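Side-chain contacts in putative sarcosine dimethylglycine methyltransferase (Galdieria sulphuraria, PDB 2O57), which probably uses S-adenosylmethionine to methylate sarcosine and dimethylglycine, the last steps toward betaine: residues Asp30-Phe35 against Ala266-Gly271; Ser72-Thr77 against Val182-Asp187; Arg98-Lys103 against Tyr151-Ser156. All coordinates share one frame; numbering follows the deposited sequence.

How the contacts relate
From the N terminus, helix 27-40 comes first, and contact 1 joins it to helix 262-280 near the other end of the chain, closing the widest loop. Contact 2 is nested inside that loop and ties helix 59-76 to strand 181-190. Contact 3, nested again inside contact 2, brings helix 95-104 down on strand 151-157. These two strands are neighbours in the central sheet, so contacts 2 and 3 touch through backbone, with a probable hydrogen bond between Ala184 N and Ile154 O; their centres are about 10 Å apart. Contact 1 lies across the chain's centre from both, its own centre about 29 Å from that of contact 2, and joins helix to helix.

Contact 1. Residues Asp30-Phe35 against Ala266-Gly271; sequences DDSDRF and ANMKRG
A Met-aromatic contact between Met268 and Phe35 joins helix 262-280 to helix 27-40. Met268 is present as selenomethionine, and its SE lies 5.0 Å from the centroid of the Phe35 ring, 40° off the ring normal, an oblique approach. The terminal methyl does the touching: Met268 CE comes obliquely to the CD2-CE2 side of the ring, 3.8 Å from Phe35 CD2 and 4.0 Å from Phe35 CE2. Met268 gets there by standing straight out from its helix. Its CG is anti to the backbone N (chi1 -169°) and the rest of the chain is extended, crossing the Phe35 side chain at about a right angle. This is helix-helix packing carried mainly by one long side chain; the closest CA atoms, those of Ser32 and Met268, are 7.4 Å apart. One turn before Phe35, Ser32 adds a looser touch, its OG 4.1 Å from Met268 CE. No hydrogen bond spans the two segments. Helix 235-251 joins in from outside: its Leu249 packs against both Phe35 and Met268, while Val245 and Glu248 also touch Phe35. Met268 also touches Tyr36 on helix 27-40.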
loop_
_atom_site.group_PDB
_atom_site.type_symbol
_atom_site.label_atom_id
_atom_site.label_comp_id
_atom_site.label_asym_id
_atom_site.label_seq_id
_atom_site.Cartn_x
_atom_site.Cartn_y
_atom_site.Cartn_z
ATOM N N ASP A 30 29.911 -1.225 -4.060
ATOM C CA ASP A 30 30.515 -2.570 -3.982
ATOM C C ASP A 30 30.673 -3.045 -2.546
ATOM O O ASP A 30 30.425 -4.220 -2.247
ATOM C CB ASP A 30 31.911 -2.618 -4.631
ATOM C CG ASP A 30 31.874 -2.447 -6.124
ATOM O OD1 ASP A 30 30.873 -2.838 -6.776
ATOM O OD2 ASP A 30 32.880 -1.940 -6.664
ATOM N N ASP A 31 31.150 -2.169 -1.662
ATOM C CA ASP A 31 31.377 -2.589 -0.273
ATOM C C ASP A 31 30.066 -2.728 0.511
ATOM O O ASP A 31 29.960 -3.575 1.400
ATOM C CB ASP A 31 32.378 -1.680 0.435
ATOM C CG ASP A 31 33.839 -1.945 -0.046
ATOM O OD1 ASP A 31 34.065 -2.969 -0.721
ATOM O OD2 ASP A 31 34.722 -1.120 0.197
ATOM N N SER A 32 29.076 -1.897 0.176
ATOM C CA SER A 32 27.729 -2.093 0.682
ATOM C C SER A 32 27.244 -3.483 0.292
ATOM O O SER A 32 26.775 -4.235 1.157
ATOM C CB SER A 32 26.787 -0.987 0.188
ATOM O OG SER A 32 25.479 -1.206 0.665
ATOM N N ASP A 33 27.400 -3.860 -0.978
ATOM C CA ASP A 33 27.053 -5.217 -1.384
ATOM C C ASP A 33 27.835 -6.332 -0.658
ATOM O O ASP A 33 27.253 -7.366 -0.318
ATOM C CB ASP A 33 27.102 -5.428 -2.902
ATOM C CG ASP A 33 26.364 -6.693 -3.313
ATOM O OD1 ASP A 33 25.130 -6.827 -3.014
ATOM O OD2 ASP A 33 27.003 -7.553 -3.946
ATOM N N ARG A 34 29.133 -6.124 -0.402
ATOM C CA ARG A 34 29.916 -7.069 0.391
ATOM C C ARG A 34 29.287 -7.279 1.788
ATOM O O ARG A 34 29.271 -8.419 2.300
ATOM C CB ARG A 34 31.360 -6.592 0.571
ATOM C CG ARG A 34 32.204 -6.617 -0.728
ATOM C CD ARG A 34 33.630 -6.182 -0.411
ATOM N NE ARG A 34 34.528 -6.280 -1.568
ATOM C CZ ARG A 34 35.816 -5.947 -1.525
ATOM N NH1 ARG A 34 36.366 -5.470 -0.392
ATOM N NH2 ARG A 34 36.556 -6.090 -2.595
ATOM N N PHE A 35 28.833 -6.183 2.398
ATOM C CA PHE A 35 28.145 -6.238 3.681
ATOM C C PHE A 35 26.851 -7.030 3.579
ATOM O O PHE A 35 26.647 -7.945 4.336
ATOM C CB PHE A 35 27.883 -4.853 4.295
ATOM C CG PHE A 35 26.891 -4.894 5.459
ATOM C CD1 PHE A 35 27.279 -5.404 6.715
ATOM C CD2 PHE A 35 25.590 -4.421 5.305
ATOM C CE1 PHE A 35 26.368 -5.452 7.792
ATOM C CE2 PHE A 35 24.666 -4.463 6.353
ATOM C CZ PHE A 35 25.050 -4.987 7.601
ATOM N N ALA A 266 31.887 3.898 8.416
ATOM C CA ALA A 266 31.484 5.203 8.921
ATOM C C ALA A 266 30.625 5.921 7.873
ATOM O O ALA A 266 29.576 6.435 8.230
ATOM C CB ALA A 266 32.711 6.030 9.372
ATOM N N ASN A 267 31.022 5.889 6.589
ATOM C CA ASN A 267 30.262 6.493 5.479
ATOM C C ASN A 267 28.899 5.829 5.276
ATOM O O ASN A 267 27.898 6.524 5.032
ATOM C CB ASN A 267 31.003 6.394 4.125
ATOM C CG ASN A 267 32.263 7.272 4.059
ATOM O OD1 ASN A 267 32.340 8.303 4.710
ATOM N ND2 ASN A 267 33.245 6.861 3.243
HETATM N N MSE A 268 28.874 4.497 5.331
HETATM C CA MSE A 268 27.581 3.766 5.223
HETATM C C MSE A 268 26.619 4.157 6.352
HETATM O O MSE A 268 25.455 4.438 6.101
HETATM C CB MSE A 268 27.777 2.258 5.221
HETATM C CG MSE A 268 26.435 1.532 4.828
HETATM SE SE MSE A 268 26.666 -0.355 4.622
HETATM C CE MSE A 268 24.782 -0.813 4.647
ATOM N N LYS A 269 27.100 4.104 7.590
ATOM C CA LYS A 269 26.328 4.491 8.781
ATOM C C LYS A 269 25.756 5.919 8.648
ATOM O O LYS A 269 24.563 6.166 8.945
ATOM C CB LYS A 269 27.247 4.326 10.013
ATOM C CG LYS A 269 26.652 4.504 11.397
ATOM C CD LYS A 269 27.735 4.297 12.516
ATOM C CE LYS A 269 28.554 3.013 12.292
ATOM N NZ LYS A 269 29.741 2.838 13.234
ATOM N N ARG A 270 26.576 6.862 8.183
ATOM C CA ARG A 270 26.063 8.220 7.955
ATOM C C ARG A 270 24.917 8.234 6.956
ATOM O O ARG A 270 23.905 8.884 7.211
ATOM C CB ARG A 270 27.157 9.188 7.527
ATOM C CG ARG A 270 28.064 9.568 8.675
ATOM C CD ARG A 270 29.040 10.624 8.254
ATOM N NE ARG A 270 30.125 10.065 7.444
ATOM C CZ ARG A 270 31.296 9.675 7.939
ATOM N NH1 ARG A 270 31.542 9.777 9.255
ATOM N NH2 ARG A 270 32.218 9.185 7.117
ATOM N N GLY A 271 25.085 7.551 5.816
ATOM C CA GLY A 271 24.014 7.426 4.820
ATOM C C GLY A 271 22.747 6.801 5.381
ATOM O O GLY A 271 21.629 7.274 5.124
#

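Contact 2. Residues Ser72-Thr77 against Val182-Asp187; sequences SELAMT and VMAITD
Leu74 packs on Val182 and Ala184 where helix 59-76 lies on the central sheet of a Rossmann-like methyltransferase fold. One methyl of Leu74 does most of the work: CD1 meets Val182 CG1 at 3.5 Å and Ala184 CB at 3.9 Å, so it sits against two residues that project from the same side of the strand. The second methyl only grazes, Leu74 CD2 being 4.2 Å from Ala184 CB. The Leu74 and Val182 side chains slide past each other in opposite directions, whereas Thr77 and Val182 reach toward each other tip to tip, with Thr77 OG1 3.6 Å from Val182 CG2. Every touching residue is buried, and no hydrogen bond crosses between the segments.

Farther out, Val79 and Leu80 pack on Leu74, as do Phe153 and Trp155 of the adjoining strand, and Leu290 of strand 284-293 meets Thr77. Glu73, just before Leu74, turns its carboxylate elsewhere, forming salt bridges with Arg230 and with Arg234 of the second subunit.

The rotation of the Thr77 side chain is held by its hydroxyl. A chi1 of 75° puts OG1 between the backbone N and the carbonyl carbon, turned back to the preceding helical turn. Thr77 OG1 donates there to Leu74 O over 2.8 Å, in the carbonyl plane with a C=O...O angle of 147°. A glycine here would probably leave Val182 CG2 without its neighbour from this side and Leu74 O with one donor fewer. The backbone grips the same oxygen, Thr77 N lying 3.0 Å from Leu74 O.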
loop_
_atom_site.group_PDB
_atom_site.type_symbol
_atom_site.label_atom_id
_atom_site.label_comp_id
_atom_site.label_asym_id
_atom_site.label_seq_id
_atom_site.Cartn_x
_atom_site.Cartn_y
_atom_site.Cartn_z
ATOM N N SER A 72 1.864 -10.919 -3.997
ATOM C CA SER A 72 0.420 -11.024 -3.822
ATOM C C SER A 72 -0.328 -9.926 -4.582
ATOM O O SER A 72 -1.351 -10.198 -5.200
ATOM C CB SER A 72 0.063 -11.035 -2.325
ATOM O OG SER A 72 -1.341 -11.134 -2.142
ATOM N N GLU A 73 0.203 -8.699 -4.571
ATOM C CA GLU A 73 -0.412 -7.568 -5.267
ATOM C C GLU A 73 -0.387 -7.890 -6.772
ATOM O O GLU A 73 -1.405 -7.806 -7.439
ATOM C CB GLU A 73 0.316 -6.241 -4.953
ATOM C CG GLU A 73 0.232 -5.806 -3.445
ATOM C CD GLU A 73 -1.114 -5.263 -3.046
ATOM O OE1 GLU A 73 -1.954 -4.984 -3.942
ATOM O OE2 GLU A 73 -1.352 -5.098 -1.841
ATOM N N LEU A 74 0.768 -8.315 -7.270
ATOM C CA LEU A 74 0.923 -8.686 -8.664
ATOM C C LEU A 74 -0.010 -9.845 -9.062
ATOM O O LEU A 74 -0.605 -9.822 -10.134
ATOM C CB LEU A 74 2.376 -9.068 -8.931
ATOM C CG LEU A 74 2.909 -9.011 -10.359
ATOM C CD1 LEU A 74 2.541 -7.699 -11.064
ATOM C CD2 LEU A 74 4.454 -9.166 -10.305
ATOM N N ALA A 75 -0.123 -10.860 -8.208
ATOM C CA ALA A 75 -0.974 -12.030 -8.504
ATOM C C ALA A 75 -2.456 -11.656 -8.688
ATOM O O ALA A 75 -3.171 -12.240 -9.540
ATOM C CB ALA A 75 -0.817 -13.106 -7.420
HETATM N N MSE A 76 -2.914 -10.674 -7.892
HETATM C CA MSE A 76 -4.309 -10.191 -7.980
HETATM C C MSE A 76 -4.610 -9.603 -9.366
HETATM O O MSE A 76 -5.770 -9.553 -9.767
HETATM C CB MSE A 76 -4.623 -9.153 -6.868
HETATM C CG MSE A 76 -4.566 -9.720 -5.440
HETATM SE SE MSE A 76 -6.021 -10.925 -5.124
HETATM C CE MSE A 76 -7.347 -9.638 -4.523
ATOM N N THR A 77 -3.585 -9.176 -10.112
ATOM C CA THR A 77 -3.825 -8.638 -11.476
ATOM C C THR A 77 -3.967 -9.724 -12.555
ATOM O O THR A 77 -4.248 -9.395 -13.712
ATOM C CB THR A 77 -2.721 -7.607 -11.931
ATOM O OG1 THR A 77 -1.507 -8.301 -12.269
ATOM C CG2 THR A 77 -2.474 -6.517 -10.836
ATOM N N VAL A 182 1.742 -5.945 -16.713
ATOM C CA VAL A 182 1.644 -5.250 -15.439
ATOM C C VAL A 182 3.055 -5.065 -14.870
ATOM O O VAL A 182 3.878 -5.986 -14.940
ATOM C CB VAL A 182 0.703 -6.009 -14.436
ATOM C CG1 VAL A 182 0.726 -5.369 -13.019
ATOM C CG2 VAL A 182 -0.751 -5.969 -14.937
HETATM N N MSE A 183 3.334 -3.886 -14.320
HETATM C CA MSE A 183 4.622 -3.688 -13.667
HETATM C C MSE A 183 4.440 -3.423 -12.187
HETATM O O MSE A 183 3.667 -2.531 -11.806
HETATM C CB MSE A 183 5.369 -2.513 -14.291
HETATM C CG MSE A 183 6.643 -2.164 -13.504
HETATM SE SE MSE A 183 7.988 -1.158 -14.488
HETATM C CE MSE A 183 7.150 0.513 -14.553
ATOM N N ALA A 184 5.196 -4.137 -11.360
ATOM C CA ALA A 184 5.202 -3.888 -9.916
ATOM C C ALA A 184 6.586 -3.383 -9.503
ATOM O O ALA A 184 7.601 -4.048 -9.757
ATOM C CB ALA A 184 4.819 -5.163 -9.128
ATOM N N ILE A 185 6.633 -2.204 -8.874
ATOM C CA ILE A 185 7.912 -1.622 -8.428
ATOM C C ILE A 185 7.854 -1.203 -6.985
ATOM O O ILE A 185 6.753 -0.938 -6.432
ATOM C CB ILE A 185 8.384 -0.401 -9.273
ATOM C CG1 ILE A 185 7.461 0.835 -9.074
ATOM C CG2 ILE A 185 8.485 -0.788 -10.733
ATOM C CD1 ILE A 185 8.067 2.127 -9.667
ATOM N N THR A 186 9.029 -1.177 -6.358
ATOM C CA THR A 186 9.214 -0.557 -5.047
ATOM C C THR A 186 10.460 0.340 -5.160
ATOM O O THR A 186 11.337 0.068 -5.983
ATOM C CB THR A 186 9.380 -1.580 -3.839
ATOM O OG1 THR A 186 10.646 -2.296 -3.886
ATOM C CG2 THR A 186 8.189 -2.511 -3.665
ATOM N N ASP A 187 10.526 1.417 -4.377
ATOM C CA ASP A 187 11.693 2.295 -4.428
ATOM C C ASP A 187 11.723 3.166 -3.193
ATOM O O ASP A 187 10.706 3.784 -2.827
ATOM C CB ASP A 187 11.585 3.184 -5.683
ATOM C CG ASP A 187 12.953 3.490 -6.338
ATOM O OD1 ASP A 187 13.888 2.676 -6.224
ATOM O OD2 ASP A 187 13.049 4.548 -7.003
#

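Contact 3. Residues Arg98-Lys103 against Tyr151-Ser156; sequences RFLVRK and YDFIWS
Leu100 lays a methyl over one face of the Trp155 indole, a CH-pi contact. Its CD1 is 4.1 Å from the centroid of the six-membered ring of Trp155, 23° off the normal. The methyl is displaced toward the rim, about equally close to Trp155 CE3 and CD2, with Leu100 CD1 3.9 Å from CE3. The other methyl follows along the ring, Leu100 CD2 being 4.0 Å from Trp155 CZ3, so both ends of the leucine fork rest on the benzo part of the indole. With CG of Trp155 anti to the backbone N (chi1 171°), the indole is carried out from the strand toward the helix.

Plain apolar packing adds Phe153, two residues earlier and on the same side of the strand. Its CE1 lies 4.3 Å from Leu100 CD1, an oblique and looser approach, so a single methyl meets two aromatic rings. The backbones stay well apart across these rings, the nearest CA atoms, of Leu100 and Trp155, being 9.9 Å apart. Helix 59-76 packs in as well: Ala71 touches Leu100 and Phe99, and Leu70 touches Trp155.

Hydrogen bonding takes no part between the two segments, but it holds each in place. Within the helix, Arg102 N bonds to Arg98 O and Lys103 N to Phe99 O. The strand is tied to its neighbours by backbone bonds of Phe153 with Leu87 and of Ile154 with Val182, while Ser156 OG bonds to Leu89 O.

Helix 95-104 follows strand 85-89 through a glycine-rich turn and packs over strand 151-157, the next strand in the sheet, as in Rossmann-like methyltransferases, where such a turn usually lies against S-adenosylmethionine.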
loop_
_atom_site.group_PDB
_atom_site.type_symbol
_atom_site.label_atom_id
_atom_site.label_comp_id
_atom_site.label_asym_id
_atom_site.label_seq_id
_atom_site.Cartn_x
_atom_site.Cartn_y
_atom_site.Cartn_z
ATOM N N ARG A 98 14.150 -16.359 -8.285
ATOM C CA ARG A 98 13.982 -17.710 -7.767
ATOM C C ARG A 98 12.706 -17.861 -6.938
ATOM O O ARG A 98 11.989 -18.847 -7.114
ATOM C CB ARG A 98 15.210 -18.197 -6.980
ATOM C CG ARG A 98 16.386 -18.529 -7.959
ATOM C CD ARG A 98 17.645 -18.990 -7.226
ATOM N NE ARG A 98 18.207 -17.944 -6.345
ATOM C CZ ARG A 98 19.043 -16.974 -6.720
ATOM N NH1 ARG A 98 19.420 -16.873 -7.998
ATOM N NH2 ARG A 98 19.508 -16.102 -5.789
ATOM N N PHE A 99 12.427 -16.889 -6.058
ATOM C CA PHE A 99 11.155 -16.853 -5.282
ATOM C C PHE A 99 9.905 -16.936 -6.202
ATOM O O PHE A 99 9.008 -17.767 -5.993
ATOM C CB PHE A 99 11.119 -15.579 -4.436
ATOM C CG PHE A 99 9.786 -15.288 -3.791
ATOM C CD1 PHE A 99 9.441 -15.902 -2.591
ATOM C CD2 PHE A 99 8.896 -14.380 -4.364
ATOM C CE1 PHE A 99 8.214 -15.630 -1.981
ATOM C CE2 PHE A 99 7.664 -14.080 -3.757
ATOM C CZ PHE A 99 7.329 -14.695 -2.568
ATOM N N LEU A 100 9.856 -16.090 -7.226
ATOM C CA LEU A 100 8.696 -16.089 -8.129
ATOM C C LEU A 100 8.552 -17.382 -8.969
ATOM O O LEU A 100 7.432 -17.887 -9.206
ATOM C CB LEU A 100 8.754 -14.851 -9.026
ATOM C CG LEU A 100 8.608 -13.480 -8.344
ATOM C CD1 LEU A 100 8.778 -12.428 -9.435
ATOM C CD2 LEU A 100 7.233 -13.349 -7.691
ATOM N N VAL A 101 9.685 -17.896 -9.445
ATOM C CA VAL A 101 9.694 -19.119 -10.243
ATOM C C VAL A 101 9.182 -20.301 -9.375
ATOM O O VAL A 101 8.260 -21.013 -9.797
ATOM C CB VAL A 101 11.094 -19.409 -10.869
ATOM C CG1 VAL A 101 11.150 -20.842 -11.491
ATOM C CG2 VAL A 101 11.460 -18.320 -11.901
ATOM N N ARG A 102 9.738 -20.484 -8.175
ATOM C CA ARG A 102 9.296 -21.588 -7.295
ATOM C C ARG A 102 7.814 -21.431 -6.908
ATOM O O ARG A 102 7.103 -22.429 -6.770
ATOM C CB ARG A 102 10.143 -21.717 -5.998
ATOM C CG ARG A 102 11.674 -21.915 -6.164
ATOM C CD ARG A 102 12.343 -22.003 -4.775
ATOM N NE ARG A 102 13.814 -21.933 -4.771
ATOM C CZ ARG A 102 14.573 -22.982 -5.054
ATOM N NH1 ARG A 102 13.989 -24.128 -5.365
ATOM N NH2 ARG A 102 15.897 -22.905 -5.025
ATOM N N LYS A 103 7.350 -20.193 -6.735
ATOM C CA LYS A 103 5.996 -19.967 -6.211
ATOM C C LYS A 103 4.909 -20.046 -7.303
ATOM O O LYS A 103 3.870 -20.661 -7.092
ATOM C CB LYS A 103 5.902 -18.626 -5.455
ATOM C CG LYS A 103 4.577 -18.443 -4.714
ATOM C CD LYS A 103 4.654 -17.301 -3.744
ATOM C CE LYS A 103 3.554 -17.426 -2.719
ATOM N NZ LYS A 103 3.927 -18.526 -1.787
ATOM N N TYR A 151 7.142 -8.915 -22.458
ATOM C CA TYR A 151 6.848 -9.370 -21.105
ATOM C C TYR A 151 5.410 -9.287 -20.641
ATOM O O TYR A 151 4.742 -8.286 -20.819
ATOM C CB TYR A 151 7.800 -8.678 -20.099
ATOM C CG TYR A 151 9.247 -9.045 -20.383
ATOM C CD1 TYR A 151 9.740 -10.294 -20.021
ATOM C CD2 TYR A 151 10.084 -8.173 -21.063
ATOM C CE1 TYR A 151 11.036 -10.668 -20.299
ATOM C CE2 TYR A 151 11.400 -8.515 -21.362
ATOM C CZ TYR A 151 11.867 -9.777 -20.984
ATOM O OH TYR A 151 13.167 -10.147 -21.259
ATOM N N ASP A 152 4.958 -10.338 -19.978
ATOM C CA ASP A 152 3.697 -10.273 -19.276
ATOM C C ASP A 152 3.765 -9.338 -18.077
ATOM O O ASP A 152 2.776 -8.735 -17.726
ATOM C CB ASP A 152 3.291 -11.667 -18.854
ATOM C CG ASP A 152 3.114 -12.578 -20.041
ATOM O OD1 ASP A 152 2.192 -12.272 -20.819
ATOM O OD2 ASP A 152 3.915 -13.523 -20.228
ATOM N N PHE A 153 4.942 -9.224 -17.455
ATOM C CA PHE A 153 5.109 -8.419 -16.244
ATOM C C PHE A 153 6.573 -8.026 -16.014
ATOM O O PHE A 153 7.508 -8.641 -16.562
ATOM C CB PHE A 153 4.529 -9.127 -14.988
ATOM C CG PHE A 153 5.288 -10.357 -14.571
ATOM C CD1 PHE A 153 6.325 -10.269 -13.629
ATOM C CD2 PHE A 153 4.956 -11.622 -15.093
ATOM C CE1 PHE A 153 7.035 -11.436 -13.237
ATOM C CE2 PHE A 153 5.648 -12.782 -14.703
ATOM C CZ PHE A 153 6.692 -12.678 -13.761
ATOM N N ILE A 154 6.731 -6.935 -15.275
ATOM C CA ILE A 154 8.010 -6.420 -14.801
ATOM C C ILE A 154 7.955 -6.304 -13.264
ATOM O O ILE A 154 6.952 -5.834 -12.670
ATOM C CB ILE A 154 8.373 -5.036 -15.399
ATOM C CG1 ILE A 154 8.556 -5.147 -16.896
ATOM C CG2 ILE A 154 9.662 -4.429 -14.707
ATOM C CD1 ILE A 154 8.704 -3.753 -17.657
ATOM N N TRP A 155 9.061 -6.694 -12.637
ATOM C CA TRP A 155 9.233 -6.640 -11.193
ATOM C C TRP A 155 10.502 -5.853 -10.985
ATOM O O TRP A 155 11.537 -6.148 -11.642
ATOM C CB TRP A 155 9.437 -8.069 -10.700
ATOM C CG TRP A 155 9.855 -8.301 -9.235
ATOM C CD1 TRP A 155 11.123 -8.215 -8.701
ATOM C CD2 TRP A 155 9.001 -8.731 -8.166
ATOM N NE1 TRP A 155 11.112 -8.577 -7.363
ATOM C CE2 TRP A 155 9.822 -8.892 -7.006
ATOM C CE3 TRP A 155 7.627 -9.013 -8.075
ATOM C CZ2 TRP A 155 9.307 -9.316 -5.766
ATOM C CZ3 TRP A 155 7.099 -9.432 -6.835
ATOM C CH2 TRP A 155 7.954 -9.604 -5.701
ATOM N N SER A 156 10.458 -4.848 -10.106
ATOM C CA SER A 156 11.695 -4.106 -9.799
ATOM C C SER A 156 11.665 -3.621 -8.352
ATOM O O SER A 156 10.849 -2.777 -7.993
ATOM C CB SER A 156 11.835 -2.924 -10.770
ATOM O OG SER A 156 13.067 -2.255 -10.567
#